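Putative cytosolic protein (Geobacillus zalihae, PDB 6AHX) probably acts as a copper-sensing transcriptional repressor that controls a copper-responsive operon, as in other CsoR-family regulators. Local coordinates at residues 27-32 with 54-59. Residues are numbered along the deposited sequence; the frame is centred on the assembly and turned at random.
Sequences ARIEGH and AAVRKA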
ATOM      1  N   ALA A  27       6.844  -1.525   7.388  1.00 31.53           N
ATOM      2  CA  ALA A  27       5.990  -1.575   8.612  1.00 30.20           C
ATOM      3  C   ALA A  27       5.076  -0.367   8.845  1.00 28.51           C
ATOM      4  O   ALA A  27       3.909  -0.528   9.220  1.00 28.90           O
ATOM      5  CB  ALA A  27       6.793  -1.856   9.853  1.00 30.96           C
ATOM      6  N   ARG A  28       5.593   0.806   8.547  1.00 28.99           N
ATOM      7  CA  ARG A  28       4.823   2.056   8.573  1.00 33.22           C
ATOM      8  C   ARG A  28       3.690   2.116   7.532  1.00 28.48           C
ATOM      9  O   ARG A  28       2.567   2.523   7.849  1.00 27.85           O
ATOM     10  CB  ARG A  28       5.765   3.266   8.385  1.00 36.07           C
ATOM     11  CG  ARG A  28       6.270   3.773   9.740  1.00 46.99           C
ATOM     12  CD  ARG A  28       7.376   4.836   9.768  1.00 54.12           C
ATOM     13  NE  ARG A  28       7.733   5.574   8.534  1.00 64.85           N
ATOM     14  CZ  ARG A  28       8.942   5.538   7.904  1.00 75.76           C
ATOM     15  NH1 ARG A  28       9.972   4.753   8.316  1.00 67.39           N
ATOM     16  NH2 ARG A  28       9.143   6.311   6.811  1.00 82.93           N
ATOM     17  N   ILE A  29       4.020   1.709   6.309  1.00 24.76           N
ATOM     18  CA  ILE A  29       3.059   1.646   5.239  1.00 24.50           C
ATOM     19  C   ILE A  29       1.989   0.659   5.630  1.00 24.78           C
ATOM     20  O   ILE A  29       0.814   0.902   5.423  1.00 25.23           O
ATOM     21  CB  ILE A  29       3.694   1.251   3.899  1.00 24.69           C
ATOM     22  CG1 ILE A  29       4.638   2.319   3.390  1.00 24.98           C
ATOM     23  CG2 ILE A  29       2.589   1.071   2.851  1.00 26.62           C
ATOM     24  CD1 ILE A  29       5.596   1.810   2.393  1.00 24.16           C
ATOM     25  N   GLU A  30       2.386  -0.442   6.264  1.00 26.58           N
ATOM     26  CA  GLU A  30       1.385  -1.385   6.805  1.00 24.67           C
ATOM     27  C   GLU A  30       0.364  -0.733   7.762  1.00 24.93           C
ATOM     28  O   GLU A  30      -0.843  -0.852   7.531  1.00 20.41           O
ATOM     29  CB  GLU A  30       2.087  -2.577   7.446  1.00 27.48           C
ATOM     30  CG  GLU A  30       1.123  -3.694   7.812  1.00 31.07           C
ATOM     31  CD  GLU A  30       1.682  -4.690   8.776  1.00 32.88           C
ATOM     32  OE1 GLU A  30       2.928  -4.858   8.806  1.00 29.13           O
ATOM     33  OE2 GLU A  30       0.837  -5.338   9.434  1.00 30.95           O
ATOM     34  N   GLY A  31       0.852  -0.026   8.801  1.00 24.48           N
ATOM     35  CA  GLY A  31      -0.011   0.672   9.771  1.00 24.18           C
ATOM     36  C   GLY A  31      -0.871   1.745   9.105  1.00 25.33           C
ATOM     37  O   GLY A  31      -1.985   2.063   9.506  1.00 26.54           O
ATOM     38  N   HIS A  32      -0.340   2.308   8.051  1.00 26.87           N
ATOM     39  CA  HIS A  32      -1.003   3.392   7.318  1.00 23.93           C
ATOM     40  C   HIS A  32      -2.205   2.795   6.580  1.00 23.11           C
ATOM     41  O   HIS A  32      -3.319   3.294   6.688  1.00 21.87           O
ATOM     42  CB  HIS A  32       0.049   4.065   6.443  1.00 24.31           C
ATOM     43  CG  HIS A  32      -0.343   5.397   5.895  1.00 23.75           C
ATOM     44  ND1 HIS A  32      -1.623   5.915   5.970  1.00 25.81           N
ATOM     45  CD2 HIS A  32       0.364   6.269   5.181  1.00 20.99           C
ATOM     46  CE1 HIS A  32      -1.676   7.049   5.319  1.00 22.48           C
ATOM     47  NE2 HIS A  32      -0.475   7.293   4.847  1.00 24.61           N
ATOM     48  N   ALA A  54      -3.388   7.871  -1.962  1.00 20.71           N
ATOM     49  CA  ALA A  54      -2.359   8.422  -2.805  1.00 20.64           C
ATOM     50  C   ALA A  54      -1.044   8.544  -2.039  1.00 22.43           C
ATOM     51  O   ALA A  54       0.018   8.264  -2.589  1.00 25.26           O
ATOM     52  CB  ALA A  54      -2.771   9.738  -3.331  1.00 20.46           C
ATOM     53  N   ALA A  55      -1.096   8.973  -0.797  1.00 23.21           N
ATOM     54  CA  ALA A  55       0.118   9.005   0.026  1.00 23.82           C
ATOM     55  C   ALA A  55       0.785   7.626   0.172  1.00 23.28           C
ATOM     56  O   ALA A  55       1.968   7.497   0.007  1.00 24.63           O
ATOM     57  CB  ALA A  55      -0.218   9.572   1.363  1.00 23.01           C
ATOM     58  N   VAL A  56       0.007   6.582   0.395  1.00 24.68           N
ATOM     59  CA  VAL A  56       0.550   5.245   0.447  1.00 23.17           C
ATOM     60  C   VAL A  56       1.180   4.790  -0.880  1.00 21.96           C
ATOM     61  O   VAL A  56       2.241   4.177  -0.879  1.00 20.01           O
ATOM     62  CB  VAL A  56      -0.528   4.229   0.915  1.00 23.30           C
ATOM     63  CG1 VAL A  56       0.005   2.802   0.811  1.00 24.76           C
ATOM     64  CG2 VAL A  56      -0.952   4.493   2.359  1.00 23.41           C
ATOM     65  N   ARG A  57       0.524   5.058  -2.021  1.00 23.86           N
ATOM     66  CA  ARG A  57       1.117   4.763  -3.351  1.00 22.75           C
ATOM     67  C   ARG A  57       2.479   5.438  -3.556  1.00 23.77           C
ATOM     68  O   ARG A  57       3.408   4.867  -4.111  1.00 24.62           O
ATOM     69  CB  ARG A  57       0.126   5.068  -4.476  1.00 22.94           C
ATOM     70  CG  ARG A  57      -1.133   4.154  -4.423  1.00 22.98           C
ATOM     71  CD  ARG A  57      -2.041   4.279  -5.672  1.00 25.20           C
ATOM     72  NE  ARG A  57      -1.414   3.715  -6.896  1.00 27.15           N
ATOM     73  CZ  ARG A  57      -0.884   4.415  -7.896  1.00 25.95           C
ATOM     74  NH1 ARG A  57      -0.876   5.702  -7.873  1.00 26.34           N
ATOM     75  NH2 ARG A  57      -0.339   3.808  -8.948  1.00 32.09           N
ATOM     76  N   LYS A  58       2.580   6.667  -3.078  1.00 23.83           N
ATOM     77  CA  LYS A  58       3.828   7.403  -3.141  1.00 25.14           C
ATOM     78  C   LYS A  58       4.909   6.821  -2.225  1.00 25.15           C
ATOM     79  O   LYS A  58       6.031   6.676  -2.677  1.00 26.87           O
ATOM     80  CB  LYS A  58       3.522   8.846  -2.829  1.00 29.05           C
ATOM     81  CG  LYS A  58       4.692   9.757  -2.991  1.00 40.52           C
ATOM     82  CD  LYS A  58       4.275  11.195  -2.676  1.00 52.10           C
ATOM     83  CE  LYS A  58       5.310  12.204  -3.213  1.00 62.49           C
ATOM     84  NZ  LYS A  58       5.725  13.140  -2.121  1.00 69.24           N
ATOM     85  N   ALA A  59       4.561   6.425  -0.997  1.00 20.61           N
ATOM     86  CA  ALA A  59       5.475   5.818  -0.053  1.00 22.46           C
ATOM     87  C   ALA A  59       5.993   4.505  -0.578  1.00 23.28           C
ATOM     88  O   ALA A  59       7.198   4.189  -0.446  1.00 22.79           O
ATOM     89  CB  ALA A  59       4.777   5.592   1.278  1.00 24.93           C
TER
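His-32 and Val-56 meet in a CH-pi contact: the methyl CG2 of Val-56 sits over the middle of the imidazole, 3.6 Å from the ring centroid and only 11° off the ring normal. All five ring atoms lie within about 4 Å of that one methyl. CG of the histidine, anti to the backbone N, carries the ring out toward the other helix, and the two side chains run alongside one another with opposite headings. NE2 also comes within 4.2 Å of Ala-55 CB, a looser touch at the more exposed side of the contact; the His-32 side chain also touches Gln-52. An alanine in place of His-32 would probably leave Val-56 CG2 without its flat cover and open a gap between the helices beside Ala-55.

The rest is aliphatic packing, with Ile-29 splitting its branches between two partners. Its CG2 meets Val-56 CG1 at 3.7 Å, so the two valine methyls serve different neighbours, one the isoleucine and the other the imidazole. The segments belong to the antiparallel helices 20-41 and 46-70, joined as a helical hairpin; their local axes cross at -165° and come within 10.5 Å. Two such chains associate in the assembly, consistent with the all-helical dimeric unit of CsoR-type repressors. One turn along from Val-56, Ala-59 receives the other branch of Ile-29: CB lies 3.9 Å from CG1 and 4.0 Å from CD1. With chi1 at -67°, CG1 stands beside the backbone N of Ile-29, which starts this branch toward the small alanine. Leu-60 and Thr-63 extend the packing around Ile-29, while Val-33 of the second subunit touches the same isoleucine and Leu-60 of that subunit packs on Val-56.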